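Malonyl CoA reductase (malonate semialdehyde-forming) (Sulfolobus tokodaii, PDB 2EP5) probably reduces malonyl-CoA to malonate semialdehyde with NADPH, as a member of the aspartate-semialdehyde dehydrogenase family. Local coordinates at residues A[122-127]-A[155-160]; A[159-164]-A[266-271]; A[19-24]-A[30-35]. One frame throughout, in Å; residues are numbered along the deposited sequence.

Contact 1 of 3, residues A[122-127]-A[155-160]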
loop_
_atom_site.group_PDB
_atom_site.type_symbol
_atom_site.label_atom_id
_atom_site.label_comp_id
_atom_site.label_asym_id
_atom_site.label_seq_id
_atom_site.Cartn_x
_atom_site.Cartn_y
_atom_site.Cartn_z
ATOM N N PRO A 122 -7.440 33.518 1.099
ATOM C CA PRO A 122 -6.644 34.725 0.837
ATOM C C PRO A 122 -6.577 35.245 -0.604
ATOM O O PRO A 122 -7.174 36.271 -0.929
ATOM C CB PRO A 122 -5.281 34.357 1.405
ATOM C CG PRO A 122 -5.655 33.569 2.614
ATOM C CD PRO A 122 -6.746 32.659 2.080
ATOM N N GLU A 123 -5.843 34.545 -1.458
ATOM C CA GLU A 123 -5.693 34.952 -2.849
ATOM C C GLU A 123 -7.020 35.111 -3.588
ATOM O O GLU A 123 -7.186 36.014 -4.403
ATOM C CB GLU A 123 -4.824 33.938 -3.610
ATOM C CG GLU A 123 -3.357 33.894 -3.190
ATOM C CD GLU A 123 -3.087 32.972 -2.011
ATOM O OE1 GLU A 123 -4.027 32.668 -1.254
ATOM O OE2 GLU A 123 -1.924 32.563 -1.829
ATOM N N ILE A 124 -7.969 34.239 -3.291
ATOM C CA ILE A 124 -9.253 34.251 -3.974
ATOM C C ILE A 124 -10.261 35.347 -3.603
ATOM O O ILE A 124 -10.815 36.002 -4.490
ATOM C CB ILE A 124 -9.936 32.871 -3.821
ATOM C CG1 ILE A 124 -8.937 31.761 -4.163
ATOM C CG2 ILE A 124 -11.143 32.771 -4.737
ATOM C CD1 ILE A 124 -8.312 31.891 -5.542
ATOM N N ASN A 125 -10.507 35.552 -2.312
ATOM C CA ASN A 125 -11.495 36.546 -1.908
ATOM C C ASN A 125 -11.187 37.311 -0.622
ATOM O O ASN A 125 -12.038 37.409 0.263
ATOM C CB ASN A 125 -12.867 35.869 -1.775
ATOM C CG ASN A 125 -12.883 34.800 -0.699
ATOM O OD1 ASN A 125 -11.855 34.203 -0.389
ATOM N ND2 ASN A 125 -14.052 34.544 -0.133
ATOM N N TRP A 126 -9.985 37.868 -0.519
ATOM C CA TRP A 126 -9.627 38.625 0.672
ATOM C C TRP A 126 -10.572 39.808 0.886
ATOM O O TRP A 126 -10.865 40.179 2.023
ATOM C CB TRP A 126 -8.183 39.120 0.580
ATOM C CG TRP A 126 -7.873 39.922 -0.641
ATOM C CD1 TRP A 126 -7.448 39.450 -1.850
ATOM C CD2 TRP A 126 -7.939 41.346 -0.766
ATOM N NE1 TRP A 126 -7.240 40.494 -2.718
ATOM C CE2 TRP A 126 -7.534 41.669 -2.080
ATOM C CE3 TRP A 126 -8.303 42.383 0.106
ATOM C CZ2 TRP A 126 -7.481 42.985 -2.544
ATOM C CZ3 TRP A 126 -8.249 43.693 -0.356
ATOM C CH2 TRP A 126 -7.840 43.981 -1.671
ATOM N N GLU A 127 -11.060 40.376 -0.218
ATOM C CA GLU A 127 -11.976 41.512 -0.179
ATOM C C GLU A 127 -13.248 41.198 0.606
ATOM O O GLU A 127 -13.888 42.100 1.158
ATOM C CB GLU A 127 -12.364 41.941 -1.602
ATOM C CG GLU A 127 -11.191 42.314 -2.493
ATOM C CD GLU A 127 -10.929 41.283 -3.589
ATOM O OE1 GLU A 127 -10.788 40.077 -3.272
ATOM O OE2 GLU A 127 -10.858 41.689 -4.772
ATOM N N ILE A 155 -8.695 24.050 -2.429
ATOM C CA ILE A 155 -7.815 23.667 -3.519
ATOM C C ILE A 155 -8.467 23.901 -4.886
ATOM O O ILE A 155 -7.861 24.496 -5.777
ATOM C CB ILE A 155 -7.377 22.183 -3.368
ATOM C CG1 ILE A 155 -6.578 22.022 -2.063
ATOM C CG2 ILE A 155 -6.525 21.750 -4.568
ATOM C CD1 ILE A 155 -6.252 20.585 -1.688
ATOM N N MET A 156 -9.707 23.448 -5.041
ATOM C CA MET A 156 -10.431 23.610 -6.302
ATOM C C MET A 156 -10.659 25.066 -6.715
ATOM O O MET A 156 -10.646 25.388 -7.905
ATOM C CB MET A 156 -11.790 22.918 -6.218
ATOM C CG MET A 156 -11.737 21.427 -5.961
ATOM S SD MET A 156 -10.670 20.534 -7.112
ATOM C CE MET A 156 -9.771 19.472 -5.940
ATOM N N SER A 157 -10.868 25.946 -5.739
ATOM C CA SER A 157 -11.127 27.352 -6.033
ATOM C C SER A 157 -9.965 28.092 -6.678
ATOM O O SER A 157 -10.179 29.049 -7.421
ATOM C CB SER A 157 -11.554 28.090 -4.760
ATOM O OG SER A 157 -10.508 28.154 -3.805
ATOM N N MET A 158 -8.739 27.649 -6.408
ATOM C CA MET A 158 -7.559 28.309 -6.959
ATOM C C MET A 158 -7.580 28.463 -8.482
ATOM O O MET A 158 -7.450 29.572 -8.997
ATOM C CB MET A 158 -6.287 27.570 -6.535
ATOM C CG MET A 158 -6.097 27.487 -5.031
ATOM S SD MET A 158 -5.948 29.112 -4.276
ATOM C CE MET A 158 -4.190 29.421 -4.455
ATOM N N PRO A 159 -7.739 27.354 -9.225
ATOM C CA PRO A 159 -7.756 27.491 -10.683
ATOM C C PRO A 159 -9.042 28.098 -11.247
ATOM O O PRO A 159 -9.024 28.721 -12.306
ATOM C CB PRO A 159 -7.523 26.063 -11.161
ATOM C CG PRO A 159 -8.208 25.259 -10.128
ATOM C CD PRO A 159 -7.816 25.936 -8.829
ATOM N N ILE A 160 -10.148 27.919 -10.533
ATOM C CA ILE A 160 -11.437 28.427 -10.961
ATOM C C ILE A 160 -11.560 29.955 -10.929
ATOM O O ILE A 160 -12.069 30.556 -11.878
ATOM C CB ILE A 160 -12.565 27.804 -10.109
ATOM C CG1 ILE A 160 -12.706 26.321 -10.455
ATOM C CG2 ILE A 160 -13.886 28.525 -10.355
ATOM C CD1 ILE A 160 -13.718 25.590 -9.604
#
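Ile-124 and Met-158 bring the short helix 122-125 closest to the end of helix 151-160, with their CA atoms 6.9 Å apart. The longer helix is kinked at Pro-159, whose ring nitrogen has no hydrogen to give to the turn before. Ile-124 and Met-158 account for most of the 172 Å² buried here, and all four touching residues are buried in the protein. Ile-124 reaches across with its CG1-CD1 branch: CG1 stands anti to the carbonyl carbon (chi1 -48°), which points the branch at helix 151-160, and the second torsion lays CD1 3.9 Å from the sulfur SD of Met-158. The side chains of Ile-124 and Met-158 cross obliquely. The same CD1 lies 3.9 Å from Ser-157 O, so the methyl rests both on backbone and on side chain. Met-158 is bent at chi2 and chi3, and this folding turns SD to the isoleucine and CE to Glu-123, 4.4 Å from its CD. Ser-157 OG approaches Ile-124 CG1 at 4.0 Å, but its hydrogen bond goes back to Ala-154 O in its own helix. The Glu-123 carboxylate likewise is held elsewhere, by a salt bridge to Arg-331 and a hydrogen bond from Gln-273. With an alanine at Ile-124, Met-158 SD would probably lose its apolar neighbour and a gap would open over Ser-157. The contact thus packs a helix of the semialdehyde dehydrogenase NAD-binding region against the later turns of the helix that begins at the predicted acyl-thioester nucleophile Cys-151, whose side chain is about 10 Å from that of Ser-157.

Contact 2 of 3, residues A[159-164]-A[266-271]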
loop_
_atom_site.group_PDB
_atom_site.type_symbol
_atom_site.label_atom_id
_atom_site.label_comp_id
_atom_site.label_asym_id
_atom_site.label_seq_id
_atom_site.Cartn_x
_atom_site.Cartn_y
_atom_site.Cartn_z
ATOM N N PRO A 159 -7.739 27.354 -9.225
ATOM C CA PRO A 159 -7.756 27.491 -10.683
ATOM C C PRO A 159 -9.042 28.098 -11.247
ATOM O O PRO A 159 -9.024 28.721 -12.306
ATOM C CB PRO A 159 -7.523 26.063 -11.161
ATOM C CG PRO A 159 -8.208 25.259 -10.128
ATOM C CD PRO A 159 -7.816 25.936 -8.829
ATOM N N ILE A 160 -10.148 27.919 -10.533
ATOM C CA ILE A 160 -11.437 28.427 -10.961
ATOM C C ILE A 160 -11.560 29.955 -10.929
ATOM O O ILE A 160 -12.069 30.556 -11.878
ATOM C CB ILE A 160 -12.565 27.804 -10.109
ATOM C CG1 ILE A 160 -12.706 26.321 -10.455
ATOM C CG2 ILE A 160 -13.886 28.525 -10.355
ATOM C CD1 ILE A 160 -13.718 25.590 -9.604
ATOM N N LYS A 161 -11.101 30.580 -9.847
ATOM C CA LYS A 161 -11.181 32.035 -9.706
ATOM C C LYS A 161 -10.672 32.799 -10.930
ATOM O O LYS A 161 -11.411 33.574 -11.541
ATOM C CB LYS A 161 -10.414 32.489 -8.457
ATOM C CG LYS A 161 -10.356 33.999 -8.270
ATOM C CD LYS A 161 -11.727 34.584 -7.977
ATOM C CE LYS A 161 -11.637 36.098 -7.791
ATOM N NZ LYS A 161 -12.925 36.679 -7.331
ATOM N N PRO A 162 -9.397 32.601 -11.302
ATOM C CA PRO A 162 -8.890 33.322 -12.473
ATOM C C PRO A 162 -9.602 32.947 -13.774
ATOM O O PRO A 162 -9.362 33.556 -14.816
ATOM C CB PRO A 162 -7.404 32.964 -12.483
ATOM C CG PRO A 162 -7.368 31.614 -11.816
ATOM C CD PRO A 162 -8.340 31.781 -10.684
ATOM N N LEU A 163 -10.482 31.951 -13.706
ATOM C CA LEU A 163 -11.240 31.507 -14.878
ATOM C C LEU A 163 -12.734 31.611 -14.574
ATOM O O LEU A 163 -13.571 30.992 -15.240
ATOM C CB LEU A 163 -10.889 30.052 -15.217
ATOM C CG LEU A 163 -9.414 29.672 -15.366
ATOM C CD1 LEU A 163 -9.311 28.235 -15.873
ATOM C CD2 LEU A 163 -8.724 30.623 -16.329
ATOM N N ILE A 164 -13.061 32.410 -13.567
ATOM C CA ILE A 164 -14.443 32.573 -13.147
ATOM C C ILE A 164 -15.414 32.951 -14.264
ATOM O O ILE A 164 -16.574 32.551 -14.228
ATOM C CB ILE A 164 -14.552 33.609 -11.994
ATOM C CG1 ILE A 164 -15.988 33.659 -11.474
ATOM C CG2 ILE A 164 -14.103 34.985 -12.468
ATOM C CD1 ILE A 164 -16.483 32.342 -10.916
ATOM N N LYS A 266 -0.450 30.684 -14.369
ATOM C CA LYS A 266 0.934 30.756 -13.911
ATOM C C LYS A 266 1.307 32.150 -13.419
ATOM O O LYS A 266 2.206 32.309 -12.599
ATOM C CB LYS A 266 1.895 30.331 -15.034
ATOM C CG LYS A 266 1.961 31.288 -16.207
ATOM C CD LYS A 266 2.845 30.757 -17.330
ATOM C CE LYS A 266 4.330 30.772 -16.967
ATOM N NZ LYS A 266 4.697 29.814 -15.884
ATOM N N ASN A 267 0.605 33.157 -13.922
ATOM C CA ASN A 267 0.859 34.536 -13.531
ATOM C C ASN A 267 -0.100 35.020 -12.453
ATOM O O ASN A 267 -0.060 36.190 -12.075
ATOM C CB ASN A 267 0.733 35.462 -14.742
ATOM C CG ASN A 267 1.918 35.368 -15.676
ATOM O OD1 ASN A 267 1.863 35.863 -16.800
ATOM N ND2 ASN A 267 3.004 34.741 -15.214
ATOM N N PHE A 268 -0.961 34.138 -11.958
ATOM C CA PHE A 268 -1.912 34.550 -10.934
ATOM C C PHE A 268 -1.260 34.916 -9.611
ATOM O O PHE A 268 -0.637 34.075 -8.960
ATOM C CB PHE A 268 -2.953 33.463 -10.671
ATOM C CG PHE A 268 -4.005 33.869 -9.668
ATOM C CD1 PHE A 268 -4.869 34.933 -9.937
ATOM C CD2 PHE A 268 -4.129 33.195 -8.453
ATOM C CE1 PHE A 268 -5.845 35.318 -9.009
ATOM C CE2 PHE A 268 -5.097 33.569 -7.519
ATOM C CZ PHE A 268 -5.957 34.633 -7.797
ATOM N N LYS A 269 -1.410 36.180 -9.230
ATOM C CA LYS A 269 -0.889 36.697 -7.968
ATOM C C LYS A 269 -1.977 37.574 -7.371
ATOM O O LYS A 269 -2.804 38.124 -8.094
ATOM C CB LYS A 269 0.377 37.530 -8.177
ATOM C CG LYS A 269 1.614 36.728 -8.527
ATOM C CD LYS A 269 2.860 37.589 -8.395
ATOM C CE LYS A 269 4.045 36.969 -9.108
ATOM N NZ LYS A 269 3.831 36.972 -10.587
ATOM N N SER A 270 -1.979 37.706 -6.053
ATOM C CA SER A 270 -2.989 38.516 -5.394
ATOM C C SER A 270 -2.342 39.341 -4.285
ATOM O O SER A 270 -1.118 39.467 -4.234
ATOM C CB SER A 270 -4.085 37.605 -4.833
ATOM O OG SER A 270 -5.188 38.353 -4.364
ATOM N N LEU A 271 -3.168 39.895 -3.401
ATOM C CA LEU A 271 -2.693 40.723 -2.295
ATOM C C LEU A 271 -1.654 40.031 -1.416
ATOM O O LEU A 271 -0.658 40.646 -1.028
ATOM C CB LEU A 271 -3.879 41.184 -1.443
ATOM C CG LEU A 271 -3.586 42.077 -0.232
ATOM C CD1 LEU A 271 -4.779 42.988 0.033
ATOM C CD2 LEU A 271 -3.278 41.219 0.986
#
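Phe-268 brings its ring against Pro-162, the residue whose CA is nearest its own (7.3 Å), where the chain leaves helix 151-160 through a 3-10 turn. The phenylalanine CG lies opposite the backbone N (chi1 -177°), and this carries the ring out of the loop 267-270 and toward the turn. Its CD1 comes within 4.1 Å of Pro-162 CB, the proline meeting the ring obliquely. Farther round the ring, CZ lies 4.5 Å from Lys-161 CG, again at an oblique approach. The lysine chain first runs extended, then bends at CG (chi2 67°) and straightens again, so that its CG methylene comes loosely beside the ring while NZ is carried away from it. The aromatic group therefore touches the aliphatic root of the lysine and not its charge. Backbone bonds keep the turn in shape: Leu-163 N reaches Ile-160 O at 2.8 Å, and Ile-164 N reaches Lys-161 O at 2.9 Å. Pro-162 also leans on Thr-264 and Leu-265 of helix 258-266, and the ring of Phe-268 touches Glu-123 and Ile-124 as well as Ile-285 of strand 285-287. With 113 Å² buried and all three touching residues partly exposed, the interface is small and lies near the surface. Since neither partner offers the other a polar atom, its cohesion comes from dispersion and the exclusion of water, without the directional demands of a hydrogen bond.

Contact 3 of 3, residues A[19-24]-A[30-35]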
loop_
_atom_site.group_PDB
_atom_site.type_symbol
_atom_site.label_atom_id
_atom_site.label_comp_id
_atom_site.label_asym_id
_atom_site.label_seq_id
_atom_site.Cartn_x
_atom_site.Cartn_y
_atom_site.Cartn_z
ATOM N N LYS A 19 0.069 20.635 12.295
ATOM C CA LYS A 19 0.647 21.389 11.181
ATOM C C LYS A 19 0.750 22.865 11.578
ATOM O O LYS A 19 1.781 23.506 11.386
ATOM C CB LYS A 19 -0.235 21.287 9.933
ATOM C CG LYS A 19 0.199 20.234 8.939
ATOM C CD LYS A 19 1.499 20.611 8.235
ATOM C CE LYS A 19 2.059 19.407 7.490
ATOM N NZ LYS A 19 3.331 19.712 6.783
ATOM N N MET A 20 -0.335 23.399 12.128
ATOM C CA MET A 20 -0.362 24.796 12.532
ATOM C C MET A 20 0.649 25.076 13.638
ATOM O O MET A 20 1.357 26.080 13.602
ATOM C CB MET A 20 -1.777 25.180 12.979
ATOM C CG MET A 20 -2.786 25.122 11.848
ATOM S SD MET A 20 -4.462 25.496 12.346
ATOM C CE MET A 20 -4.436 27.282 12.320
ATOM N N VAL A 21 0.712 24.189 14.623
ATOM C CA VAL A 21 1.660 24.356 15.712
ATOM C C VAL A 21 3.063 24.448 15.124
ATOM O O VAL A 21 3.856 25.298 15.531
ATOM C CB VAL A 21 1.595 23.176 16.703
ATOM C CG1 VAL A 21 2.824 23.174 17.610
ATOM C CG2 VAL A 21 0.344 23.290 17.558
ATOM N N LYS A 22 3.364 23.589 14.152
ATOM C CA LYS A 22 4.688 23.590 13.532
ATOM C C LYS A 22 4.963 24.864 12.745
ATOM O O LYS A 22 6.063 25.409 12.802
ATOM C CB LYS A 22 4.861 22.375 12.612
ATOM C CG LYS A 22 6.298 22.170 12.156
ATOM C CD LYS A 22 6.475 20.938 11.275
ATOM C CE LYS A 22 5.837 21.121 9.899
ATOM N NZ LYS A 22 5.985 19.903 9.041
ATOM N N MET A 23 3.961 25.342 12.016
ATOM C CA MET A 23 4.108 26.553 11.215
ATOM C C MET A 23 4.177 27.827 12.062
ATOM O O MET A 23 4.803 28.810 11.662
ATOM C CB MET A 23 2.955 26.653 10.206
ATOM C CG MET A 23 2.977 25.568 9.127
ATOM S SD MET A 23 1.552 25.633 8.007
ATOM C CE MET A 23 1.911 27.116 7.072
ATOM N N LEU A 24 3.532 27.805 13.225
ATOM C CA LEU A 24 3.519 28.953 14.131
ATOM C C LEU A 24 4.743 28.992 15.050
ATOM O O LEU A 24 5.158 30.055 15.503
ATOM C CB LEU A 24 2.255 28.925 14.996
ATOM C CG LEU A 24 0.914 29.242 14.330
ATOM C CD1 LEU A 24 -0.218 28.948 15.300
ATOM C CD2 LEU A 24 0.882 30.699 13.890
ATOM N N LEU A 30 3.354 36.144 14.675
ATOM C CA LEU A 30 2.273 35.406 15.322
ATOM C C LEU A 30 2.885 34.553 16.434
ATOM O O LEU A 30 3.606 33.601 16.158
ATOM C CB LEU A 30 1.561 34.514 14.297
ATOM C CG LEU A 30 0.210 34.944 13.708
ATOM C CD1 LEU A 30 0.120 36.449 13.574
ATOM C CD2 LEU A 30 0.019 34.259 12.363
ATOM N N GLU A 31 2.600 34.902 17.685
ATOM C CA GLU A 31 3.140 34.179 18.835
ATOM C C GLU A 31 2.122 33.263 19.509
ATOM O O GLU A 31 1.240 33.721 20.244
ATOM C CB GLU A 31 3.692 35.171 19.864
ATOM C CG GLU A 31 4.188 34.529 21.162
ATOM C CD GLU A 31 4.927 35.511 22.066
ATOM O OE1 GLU A 31 4.450 36.656 22.226
ATOM O OE2 GLU A 31 5.983 35.135 22.625
ATOM N N LEU A 32 2.262 31.966 19.262
ATOM C CA LEU A 32 1.368 30.974 19.836
ATOM C C LEU A 32 1.666 30.842 21.324
ATOM O O LEU A 32 2.742 30.372 21.716
ATOM C CB LEU A 32 1.555 29.629 19.132
ATOM C CG LEU A 32 0.760 28.440 19.673
ATOM C CD1 LEU A 32 -0.732 28.753 19.630
ATOM C CD2 LEU A 32 1.086 27.194 18.849
ATOM N N VAL A 33 0.712 31.260 22.151
ATOM C CA VAL A 33 0.892 31.209 23.590
ATOM C C VAL A 33 -0.052 30.246 24.283
ATOM O O VAL A 33 0.118 29.962 25.467
ATOM C CB VAL A 33 0.709 32.601 24.218
ATOM C CG1 VAL A 33 1.667 33.591 23.568
ATOM C CG2 VAL A 33 -0.738 33.061 24.062
ATOM N N LYS A 34 -1.043 29.747 23.552
ATOM C CA LYS A 34 -2.011 28.814 24.130
ATOM C C LYS A 34 -2.563 27.799 23.135
ATOM O O LYS A 34 -2.971 28.142 22.025
ATOM C CB LYS A 34 -3.188 29.575 24.766
ATOM C CG LYS A 34 -2.845 30.286 26.065
ATOM C CD LYS A 34 -4.005 31.104 26.582
ATOM C CE LYS A 34 -3.666 31.700 27.934
ATOM N NZ LYS A 34 -4.808 32.455 28.502
ATOM N N VAL A 35 -2.567 26.541 23.556
ATOM C CA VAL A 35 -3.079 25.459 22.739
ATOM C C VAL A 35 -4.146 24.778 23.568
ATOM O O VAL A 35 -4.016 24.647 24.792
ATOM C CB VAL A 35 -1.979 24.435 22.370
ATOM C CG1 VAL A 35 -0.990 25.066 21.417
ATOM C CG2 VAL A 35 -1.267 23.954 23.625
HETATM O O HOH W 1 4.905 30.949 18.376
#
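Leu-24 and Leu-32 mark the closest CA pair (6.4 Å) between the end of helix 19-24 and strand 30-35, whose axes come within 9.1 Å at 127° between their N-to-C directions. Leu-24 has the largest share of the contact and splits its two methyls between strand residues. With CG anti to the carbonyl carbon (chi1 -72°), it sends CD2 to Leu-30, 3.9 Å from CB, and CD1 to Leu-32, 4.2 Å from its CD2. Leu-24 and Leu-32 cross at about a right angle, whereas Leu-24 and Leu-30 meet obliquely. One turn back along the helix, Val-21 uses CG2 to reach Leu-32 CD2 at 4.2 Å and extends to Val-35 CG1 at 4.5 Å; Leu-32 CD2 is thus shared by the two helix residues. Helix 15-24 joins strands 5-10 and 30-36 in a beta-alpha-beta unit of the Rossmann-type NAD-binding domain, and these residues form part of the face by which the helix packs on the parallel sheet. Leu-9 of the neighbouring strand 5-10 lies against both Val-21 and Leu-32, and so does Val-62 of helix 60-63. A water molecule bridges helix and strand: it donates to Leu-24 O at 3.0 Å and accepts from Leu-32 N at 3.0 Å, satisfying a carbonyl at the end of the helix and a strand N-H together.

Along the chain contact 3 closes first, and contacts 1 and 2 follow, contact 2 starting on the helix where contact 1 ends. Contacts 1 and 2 share Pro-159 and Ile-160 and helix 151-160; their centres are about 7 Å apart, and they touch through Ser-270 OG, which lies 3.1 Å from Glu-123 O. Together they bring helix 122-125, the end of helix 151-160, which starts at the predicted nucleophile, and the loop before helix 271-274 side by side. Contact 3 belongs to the parallel sheet of the NAD-binding domain, with its centre about 24 Å from that of contact 1 and about 29 Å from that of contact 2. It lies in the Rossmann-type part of the chain and touches neither of the other two.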